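Local coordinates for fibronectin type III domain-containing protein (Simiduia agarivorans, PDB 6P2K) that probably hydrolyses the beta-1,4-linked backbone of xyloglucan, as a family 74 glycoside hydrolase with a seven-bladed beta-propeller architecture, at residues Gly416-Leu422 and Leu445-Gln449; Thr162-Ser168 and Tyr180-Lys185; Pro521-Phe525 and Met535-Ile539; Val610-Ser614 and Ser633-Gly639. All coordinates share one frame; numbering follows the deposited sequence.

Contact 1: residues Gly416-Leu422 and Leu445-Gln449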
# COMPACT_ATOMS: atom_id res chain seq x y z
N GLY B 416 -32.50 -2.03 7.29
CA GLY B 416 -32.73 -0.61 7.11
C GLY B 416 -33.77 -0.13 8.10
O GLY B 416 -34.90 -0.63 8.10
N GLN B 417 -33.41 0.81 8.97
CA GLN B 417 -34.27 1.19 10.08
C GLN B 417 -34.58 2.68 10.06
O GLN B 417 -33.86 3.48 9.46
CB GLN B 417 -33.63 0.81 11.42
CG GLN B 417 -33.40 -0.69 11.59
CD GLN B 417 -32.91 -1.05 12.98
OE1 GLN B 417 -32.70 -0.18 13.82
NE2 GLN B 417 -32.71 -2.34 13.22
N ALA B 418 -35.67 3.03 10.74
CA ALA B 418 -35.90 4.41 11.13
C ALA B 418 -35.11 4.70 12.40
O ALA B 418 -34.85 3.80 13.21
CB ALA B 418 -37.39 4.66 11.36
N ASP B 419 -34.72 5.96 12.56
CA ASP B 419 -33.96 6.45 13.72
C ASP B 419 -32.54 5.88 13.79
O ASP B 419 -31.60 6.64 14.03
CB ASP B 419 -34.71 6.14 15.02
CG ASP B 419 -35.94 7.00 15.21
OD1 ASP B 419 -35.90 8.18 14.80
OD2 ASP B 419 -36.94 6.51 15.77
N ASN B 420 -32.37 4.57 13.61
CA ASN B 420 -31.07 3.93 13.78
C ASN B 420 -30.37 3.62 12.46
O ASN B 420 -29.26 3.08 12.49
CB ASN B 420 -31.22 2.64 14.59
CG ASN B 420 -32.03 2.86 15.86
OD1 ASN B 420 -31.72 3.74 16.66
ND2 ASN B 420 -33.06 2.05 16.05
N GLY B 421 -30.99 3.92 11.32
CA GLY B 421 -30.28 3.92 10.05
C GLY B 421 -29.75 2.57 9.61
O GLY B 421 -30.46 1.56 9.62
N LEU B 422 -28.48 2.55 9.20
CA LEU B 422 -27.84 1.36 8.65
C LEU B 422 -27.44 0.44 9.79
O LEU B 422 -26.43 0.66 10.46
CB LEU B 422 -26.61 1.75 7.82
CG LEU B 422 -26.78 2.75 6.67
CD1 LEU B 422 -25.44 3.39 6.32
CD2 LEU B 422 -27.38 2.07 5.45
N LEU B 445 -26.89 9.08 8.90
CA LEU B 445 -27.81 8.38 8.00
C LEU B 445 -28.77 7.52 8.83
O LEU B 445 -28.70 6.29 8.87
CB LEU B 445 -27.04 7.53 7.00
CG LEU B 445 -26.02 8.27 6.12
CD1 LEU B 445 -25.18 7.29 5.33
CD2 LEU B 445 -26.73 9.25 5.19
N SER B 446 -29.70 8.21 9.50
CA SER B 446 -30.55 7.58 10.50
C SER B 446 -31.83 6.96 9.94
O SER B 446 -32.58 6.35 10.70
CB SER B 446 -30.91 8.60 11.59
OG SER B 446 -31.13 9.88 11.04
N ASP B 447 -32.09 7.09 8.63
CA ASP B 447 -33.30 6.56 8.02
C ASP B 447 -32.94 5.82 6.74
O ASP B 447 -32.37 6.42 5.83
CB ASP B 447 -34.31 7.68 7.74
CG ASP B 447 -35.69 7.16 7.42
OD1 ASP B 447 -35.98 6.91 6.23
OD2 ASP B 447 -36.50 7.00 8.37
N VAL B 448 -33.28 4.53 6.67
CA VAL B 448 -32.87 3.65 5.57
C VAL B 448 -34.10 2.85 5.14
O VAL B 448 -34.36 1.76 5.66
CB VAL B 448 -31.71 2.73 5.97
CG1 VAL B 448 -31.31 1.85 4.79
CG2 VAL B 448 -30.52 3.55 6.45
N GLN B 449 -34.84 3.36 4.16
CA GLN B 449 -36.12 2.79 3.78
C GLN B 449 -36.02 1.64 2.78
O GLN B 449 -37.02 0.96 2.55
CB GLN B 449 -37.04 3.88 3.23
CG GLN B 449 -37.51 4.87 4.29
CD GLN B 449 -38.43 5.96 3.76
OE1 GLN B 449 -39.19 5.75 2.82
NE2 GLN B 449 -38.35 7.14 4.37
O HOH W 1 -35.84 7.93 10.79
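The hairpin turn between strands 412-417 and 421-425 packs on the bulged start of strand 447-456, with Val448 and Ser446 lying against the residues of Gly416-Leu422. A backbone bond ties the two: Val448 N gives its hydrogen to Gln417 O at 3.0 Å. Val448 has CG1 anti to its backbone N (chi1 -179°), which turns CG2 onto the hairpin main chain, 3.4 Å from Gly421 C, while CG1 rests on Gly416 CA at 3.7 Å. Leu422 crosses Val448 at about a right angle and presses CD2 on CG2 of Val448, 3.6 Å away; its other branch runs beside Leu445. At the turn itself, Ser446 CB stands 3.2 Å from Asp419 O, and its hydroxyl turns off to Gly469 O. A water accepts from Asp419 N and donates to Asp447 OD2 at 2.7 Å; Tyr404 OH also binds OD2 while Gln449 NE2 binds OD1 on its syn side, so both carboxylate oxygens are held. Ser446 and Asp447 both face Thr467, a classic beta bulge, and the whole is a buried junction between a hairpin and the edge strand of the following antiparallel sheet, as between neighbouring propeller blades.

Contact 2: residues Thr162-Ser168 and Tyr180-Lys185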
# COMPACT_ATOMS: atom_id res chain seq x y z
N THR B 162 -59.98 20.88 30.01
CA THR B 162 -58.61 20.90 30.49
C THR B 162 -57.96 19.52 30.43
O THR B 162 -58.63 18.49 30.52
CB THR B 162 -58.56 21.39 31.93
OG1 THR B 162 -59.45 20.60 32.72
CG2 THR B 162 -58.95 22.87 32.01
N ASP B 163 -56.63 19.52 30.32
CA ASP B 163 -55.87 18.29 30.18
C ASP B 163 -55.81 17.54 31.51
O ASP B 163 -55.45 18.11 32.55
CB ASP B 163 -54.46 18.60 29.68
CG ASP B 163 -53.64 17.36 29.40
OD1 ASP B 163 -53.34 16.60 30.34
OD2 ASP B 163 -53.30 17.14 28.21
N ARG B 164 -56.14 16.25 31.47
CA ARG B 164 -56.36 15.44 32.66
C ARG B 164 -55.23 14.44 32.91
O ARG B 164 -55.37 13.59 33.80
CB ARG B 164 -57.69 14.69 32.54
CG ARG B 164 -57.64 13.56 31.54
CD ARG B 164 -58.98 13.27 30.90
NE ARG B 164 -58.80 12.51 29.66
CZ ARG B 164 -58.60 11.20 29.61
NH1 ARG B 164 -58.54 10.49 30.73
NH2 ARG B 164 -58.45 10.59 28.44
N ASN B 165 -54.13 14.53 32.16
CA ASN B 165 -53.04 13.57 32.29
C ASN B 165 -52.47 13.57 33.70
O ASN B 165 -52.05 14.61 34.20
CB ASN B 165 -51.95 13.91 31.27
CG ASN B 165 -50.96 12.78 31.07
OD1 ASN B 165 -51.09 11.71 31.66
ND2 ASN B 165 -49.95 13.02 30.24
N VAL B 166 -52.48 12.40 34.34
CA VAL B 166 -51.88 12.23 35.66
C VAL B 166 -50.52 11.57 35.48
O VAL B 166 -50.39 10.57 34.75
CB VAL B 166 -52.77 11.38 36.58
CG1 VAL B 166 -52.08 11.14 37.91
CG2 VAL B 166 -54.11 12.08 36.80
N TYR B 167 -49.50 12.12 36.13
CA TYR B 167 -48.13 11.65 35.97
C TYR B 167 -47.66 10.76 37.11
O TYR B 167 -46.97 9.76 36.85
CB TYR B 167 -47.18 12.85 35.82
CG TYR B 167 -47.42 13.63 34.55
CD1 TYR B 167 -47.06 13.11 33.31
CD2 TYR B 167 -48.01 14.88 34.58
CE1 TYR B 167 -47.28 13.82 32.15
CE2 TYR B 167 -48.24 15.60 33.42
CZ TYR B 167 -47.87 15.07 32.20
OH TYR B 167 -48.09 15.77 31.04
N SER B 168 -48.01 11.06 38.36
CA SER B 168 -47.58 10.22 39.46
C SER B 168 -48.62 10.24 40.58
O SER B 168 -49.42 11.17 40.70
CB SER B 168 -46.20 10.63 39.99
OG SER B 168 -46.02 12.03 39.93
N TYR B 180 -50.85 11.92 47.42
CA TYR B 180 -50.91 13.00 46.44
C TYR B 180 -50.86 12.45 45.02
O TYR B 180 -50.34 11.37 44.77
CB TYR B 180 -49.75 13.99 46.60
CG TYR B 180 -49.60 14.62 47.96
CD1 TYR B 180 -49.15 13.88 49.04
CD2 TYR B 180 -49.87 15.97 48.15
CE1 TYR B 180 -49.00 14.45 50.28
CE2 TYR B 180 -49.72 16.55 49.39
CZ TYR B 180 -49.28 15.79 50.45
OH TYR B 180 -49.13 16.37 51.69
N LEU B 181 -51.39 13.24 44.09
CA LEU B 181 -51.22 12.98 42.67
C LEU B 181 -50.70 14.23 41.98
O LEU B 181 -51.02 15.36 42.37
CB LEU B 181 -52.52 12.51 41.99
CG LEU B 181 -53.71 13.46 41.82
CD1 LEU B 181 -53.63 14.27 40.53
CD2 LEU B 181 -54.99 12.64 41.84
N GLY B 182 -49.89 14.02 40.95
CA GLY B 182 -49.36 15.11 40.15
C GLY B 182 -49.89 15.07 38.74
O GLY B 182 -49.73 14.06 38.04
N SER B 183 -50.52 16.15 38.29
CA SER B 183 -51.25 16.12 37.04
C SER B 183 -51.07 17.44 36.31
O SER B 183 -50.55 18.42 36.85
CB SER B 183 -52.74 15.85 37.28
OG SER B 183 -53.50 16.10 36.11
N ASN B 184 -51.50 17.46 35.04
CA ASN B 184 -51.65 18.73 34.35
C ASN B 184 -52.77 19.56 34.96
O ASN B 184 -52.85 20.77 34.71
CB ASN B 184 -51.92 18.50 32.86
CG ASN B 184 -50.68 18.05 32.10
OD1 ASN B 184 -49.56 18.49 32.39
ND2 ASN B 184 -50.87 17.16 31.13
N LYS B 185 -53.65 18.94 35.76
CA LYS B 185 -54.61 19.71 36.54
C LYS B 185 -53.89 20.54 37.61
O LYS B 185 -54.29 21.67 37.89
CB LYS B 185 -55.62 18.77 37.20
CG LYS B 185 -56.39 17.89 36.23
CD LYS B 185 -57.11 18.74 35.19
CE LYS B 185 -58.10 17.91 34.39
NZ LYS B 185 -59.50 18.14 34.83
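Asn184 brings its side-chain amide to the edge of the Tyr167 ring, OD1 lying near the ring plane 3.3 Å from CE2, with the two planes 82° apart. Its CG is beside the backbone N (chi1 -74°), and this lets ND2 of Asn184 meet Asp163 OD1 at 2.7 Å, nearly straight and from above the carboxylate plane, and Tyr167 OH at 3.1 Å by a more bent bond tilted from the amide plane. Asp163 OD1 also takes the N-H of Asn165 on the opposite face of its plane, making an Asx turn, so this one oxygen is gripped by two donors. Lys212 reaches both Tyr167 OH and Asn184 OD1, which holds the amide's rotation.

Ser183 OG, anti to its backbone N (chi1 168°), donates to Asn165 O at 2.8 Å and accepts from Lys185 N, an ST turn. Asn165 O receives a second bond from Asn184 N. The Lys185 chain bends past the main chain, CD 3.2 Å from Asp163 O, before NZ salt-bridges Asp157. Further along, Gly182 O accepts from Tyr167 N at 2.7 Å and weakly from Ser168 N, while Gly182 N returns a bond to Ser168 O. Two residues thus face one across strands 166-171 and 179-183: a classic beta bulge in the first hairpin of a four-stranded antiparallel sheet, the build of a propeller blade.

Contact 3: residues Pro521-Phe525 and Met535-Ile539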
# COMPACT_ATOMS: atom_id res chain seq x y z
N PRO B 521 -28.00 -8.22 -12.28
CA PRO B 521 -27.79 -7.63 -10.95
C PRO B 521 -26.84 -6.44 -10.93
O PRO B 521 -26.59 -5.89 -9.85
CB PRO B 521 -27.24 -8.80 -10.12
CG PRO B 521 -26.63 -9.72 -11.14
CD PRO B 521 -27.49 -9.60 -12.37
N ALA B 522 -26.30 -6.02 -12.07
CA ALA B 522 -25.57 -4.76 -12.13
C ALA B 522 -26.50 -3.57 -12.31
O ALA B 522 -26.08 -2.43 -12.08
CB ALA B 522 -24.54 -4.80 -13.26
N LYS B 523 -27.75 -3.81 -12.70
CA LYS B 523 -28.71 -2.76 -13.00
C LYS B 523 -29.61 -2.53 -11.79
O LYS B 523 -30.16 -3.49 -11.23
CB LYS B 523 -29.55 -3.14 -14.22
CG LYS B 523 -30.70 -2.20 -14.53
CD LYS B 523 -31.27 -2.47 -15.92
CE LYS B 523 -30.23 -2.19 -17.00
NZ LYS B 523 -30.73 -2.52 -18.37
N VAL B 524 -29.75 -1.27 -11.38
CA VAL B 524 -30.48 -0.91 -10.17
C VAL B 524 -31.54 0.13 -10.51
O VAL B 524 -31.24 1.13 -11.19
CB VAL B 524 -29.54 -0.37 -9.07
CG1 VAL B 524 -30.30 -0.16 -7.77
CG2 VAL B 524 -28.35 -1.31 -8.86
N PHE B 525 -32.77 -0.09 -10.04
CA PHE B 525 -33.87 0.84 -10.21
C PHE B 525 -34.17 1.56 -8.90
O PHE B 525 -33.96 1.00 -7.81
CB PHE B 525 -35.15 0.13 -10.67
CG PHE B 525 -35.04 -0.52 -12.02
CD1 PHE B 525 -35.32 0.20 -13.17
CD2 PHE B 525 -34.68 -1.85 -12.14
CE1 PHE B 525 -35.23 -0.40 -14.42
CE2 PHE B 525 -34.59 -2.46 -13.38
CZ PHE B 525 -34.86 -1.73 -14.53
N MET B 535 -32.57 4.93 -13.09
CA MET B 535 -31.89 3.66 -13.31
C MET B 535 -30.38 3.88 -13.28
O MET B 535 -29.88 4.83 -13.88
CB MET B 535 -32.31 3.05 -14.65
CG MET B 535 -31.62 1.75 -15.01
SD MET B 535 -32.38 0.97 -16.44
CE MET B 535 -31.82 2.04 -17.76
N VAL B 536 -29.68 3.02 -12.56
CA VAL B 536 -28.24 2.87 -12.69
C VAL B 536 -28.02 1.68 -13.62
O VAL B 536 -28.25 0.53 -13.24
CB VAL B 536 -27.55 2.67 -11.34
CG1 VAL B 536 -26.08 2.34 -11.53
CG2 VAL B 536 -27.71 3.92 -10.47
N GLU B 537 -27.58 1.97 -14.85
CA GLU B 537 -27.48 0.92 -15.86
C GLU B 537 -26.47 -0.15 -15.44
O GLU B 537 -26.73 -1.35 -15.61
CB GLU B 537 -27.09 1.54 -17.20
CG GLU B 537 -26.77 0.52 -18.29
CD GLU B 537 -28.02 0.03 -18.99
OE1 GLU B 537 -28.03 -1.13 -19.45
OE2 GLU B 537 -29.00 0.81 -19.08
N ASP B 538 -25.33 0.27 -14.90
CA ASP B 538 -24.30 -0.66 -14.45
C ASP B 538 -23.63 -0.04 -13.23
O ASP B 538 -22.94 0.97 -13.36
CB ASP B 538 -23.29 -0.94 -15.56
CG ASP B 538 -22.31 -2.05 -15.20
OD1 ASP B 538 -21.66 -1.96 -14.13
OD2 ASP B 538 -22.18 -3.01 -15.98
N ILE B 539 -23.84 -0.64 -12.06
CA ILE B 539 -23.32 -0.04 -10.84
C ILE B 539 -21.80 -0.15 -10.75
O ILE B 539 -21.16 0.67 -10.09
CB ILE B 539 -24.00 -0.66 -9.61
CG1 ILE B 539 -23.60 0.10 -8.34
CG2 ILE B 539 -23.65 -2.15 -9.49
CD1 ILE B 539 -24.32 -0.34 -7.11
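Val524 and Val536 form the hydrogen-bonded pair in the antiparallel hairpin of strands 524-528 and 532-536, the two middle strands of a four-stranded sheet of the propeller type. Backbone bonds carry the register. Val536 N reaches Val524 O at 2.8 Å, and Val524 N answers to Val536 O. Past the strand end, Ile539 N bonds Ala522 O at 2.9 Å, so the first turn of helix 539-547 is tied to the loop before strand 524-528. Asp538 is the N-cap of that helix: its OD1 accepts from Arg541 N, while its carboxyl end lies beside Ala522 CB.

One salt bridge crosses the contact. Lys523 NZ pairs with Glu537 OE1 at 3.2 Å, the hydrogen bond within it weak, and has a second anionic partner in Glu580. Glu537 is bent at chi2 (84°), which curls its carboxylate back toward the lysine from an exposed position.

Apolar contacts lie on both faces of the hairpin. Val524 and Val536 meet CB to CB at 4.3 Å, and Val524 CG2 also comes near Ile539 CB. On the face of Phe525 and Met535, the side chains run side by side in the same direction, and strand 555-559 adds Ile557 against both. The Met535 sulfur makes a Met-aromatic contact, oblique to the Phe525 ring with SD 4.6 Å from its centroid, and the same SD touches Lys523 CD at 3.7 Å.

Contact 4: residues Val610-Ser614 and Ser633-Gly639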
# COMPACT_ATOMS: atom_id res chain seq x y z
N VAL B 610 -51.40 -1.22 -14.81
CA VAL B 610 -51.98 -2.51 -15.16
C VAL B 610 -52.91 -3.05 -14.07
O VAL B 610 -53.54 -4.08 -14.28
CB VAL B 610 -50.90 -3.55 -15.50
CG1 VAL B 610 -50.14 -3.13 -16.75
CG2 VAL B 610 -49.96 -3.77 -14.33
N LEU B 611 -53.00 -2.37 -12.93
CA LEU B 611 -53.98 -2.72 -11.91
C LEU B 611 -54.38 -1.44 -11.18
O LEU B 611 -53.51 -0.72 -10.69
CB LEU B 611 -53.43 -3.75 -10.92
CG LEU B 611 -54.44 -4.25 -9.89
CD1 LEU B 611 -55.51 -5.12 -10.55
CD2 LEU B 611 -53.76 -5.01 -8.76
N ALA B 612 -55.68 -1.18 -11.11
CA ALA B 612 -56.18 0.02 -10.43
C ALA B 612 -56.33 -0.28 -8.94
O ALA B 612 -57.42 -0.29 -8.36
CB ALA B 612 -57.50 0.47 -11.04
N SER B 613 -55.18 -0.53 -8.30
CA SER B 613 -55.10 -0.77 -6.87
C SER B 613 -54.74 0.53 -6.15
O SER B 613 -54.59 1.59 -6.77
CB SER B 613 -54.09 -1.88 -6.57
OG SER B 613 -52.92 -1.72 -7.36
N SER B 614 -54.63 0.45 -4.83
CA SER B 614 -54.25 1.60 -4.02
C SER B 614 -53.84 1.13 -2.63
O SER B 614 -54.01 -0.03 -2.27
CB SER B 614 -55.40 2.62 -3.94
OG SER B 614 -56.55 2.04 -3.36
N SER B 633 -49.88 -8.83 -6.18
CA SER B 633 -50.15 -7.53 -5.58
C SER B 633 -50.81 -7.69 -4.22
O SER B 633 -51.74 -8.49 -4.06
CB SER B 633 -51.05 -6.69 -6.49
OG SER B 633 -51.66 -5.62 -5.79
N PHE B 634 -50.33 -6.92 -3.25
CA PHE B 634 -50.96 -6.81 -1.93
C PHE B 634 -51.40 -5.37 -1.78
O PHE B 634 -50.57 -4.47 -1.61
CB PHE B 634 -49.99 -7.22 -0.82
CG PHE B 634 -50.53 -7.01 0.57
CD1 PHE B 634 -51.80 -7.46 0.92
CD2 PHE B 634 -49.77 -6.35 1.53
CE1 PHE B 634 -52.29 -7.26 2.20
CE2 PHE B 634 -50.25 -6.16 2.81
CZ PHE B 634 -51.51 -6.61 3.15
N ALA B 635 -52.71 -5.15 -1.85
CA ALA B 635 -53.26 -3.80 -1.93
C ALA B 635 -54.77 -3.90 -1.76
O ALA B 635 -55.33 -5.00 -1.68
CB ALA B 635 -52.91 -3.13 -3.26
N LYS B 636 -55.41 -2.75 -1.69
CA LYS B 636 -56.86 -2.67 -1.77
C LYS B 636 -57.27 -2.27 -3.18
O LYS B 636 -56.47 -1.78 -3.97
CB LYS B 636 -57.43 -1.69 -0.74
CG LYS B 636 -57.38 -0.22 -1.15
CD LYS B 636 -57.95 0.66 -0.04
CE LYS B 636 -58.40 2.02 -0.57
NZ LYS B 636 -59.85 2.27 -0.27
N GLY B 637 -58.54 -2.52 -3.50
CA GLY B 637 -59.06 -2.15 -4.81
C GLY B 637 -58.68 -3.15 -5.89
O GLY B 637 -58.49 -4.35 -5.64
N GLY B 638 -58.57 -2.64 -7.12
CA GLY B 638 -58.29 -3.47 -8.27
C GLY B 638 -59.27 -3.25 -9.40
O GLY B 638 -58.99 -3.57 -10.56
N GLY B 639 -60.44 -2.70 -9.07
CA GLY B 639 -61.44 -2.39 -10.07
C GLY B 639 -62.64 -3.30 -9.99
O GLY B 639 -62.79 -4.11 -9.07
O HOH W 2 -57.71 -2.84 -12.58
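With chi1 at -175° and chi2 at 69°, Leu611 spreads its two methyls over residues 633-639: CD2 lies 3.7 Å from Ser633 OG, and CD1 lies 3.8 Å from Gly638 O. Lys636, whose CG sits between its N and carbonyl carbon (chi1 81°), folds alongside Ser614, with CG and CE both 3.3 Å from Ser614 OG; its NZ runs on to bond Asn646 OD1. The backbones of these two residues form a hydrogen-bonded antiparallel pair. Lys636 N donates to Ser614 O at 3.1 Å, and Ser614 N donates to Lys636 O at 3.0 Å. Ala635 CB touches both Ser614 O, at 3.4 Å, and Ser613 CB. Beyond the pair, Gly638 N gives only a weak bond to Ala612 O, Ala612 centres an inverse gamma turn, and a water bridges Ala612 N and Gly638 O. Gly637 has positive phi, and at the backbone angles of Gly638 and Gly639 a CB would collide with the preceding carbonyl O. A corner at Ala635 and Lys636 takes the chain out of the sheet of strand 628-634, and strand 637-638 joins as a short fifth strand the edge strand 605-615 of the preceding one, an antiparallel extension linking two adjacent blade-like sheets.

Contact 2 comes first along the chain, followed in series by contacts 1, 3 and 4; none touches another. Contact 2 lies far from the rest, its centre about 57 Å from that of contact 3, on opposite sides of the chain's centre, and 36 Å from contact 1, which lies closer to the middle. Contacts 1, 3 and 4 are 22 to 29 Å apart, centre to centre. Contacts 2 and 3 each lie within a hairpin of their own four-stranded antiparallel sheet, whereas contacts 1 and 4 join successive sheets. This spread fits the two tandem propellers of family 74 enzymes, contact 2 probably in the first and the others in the second.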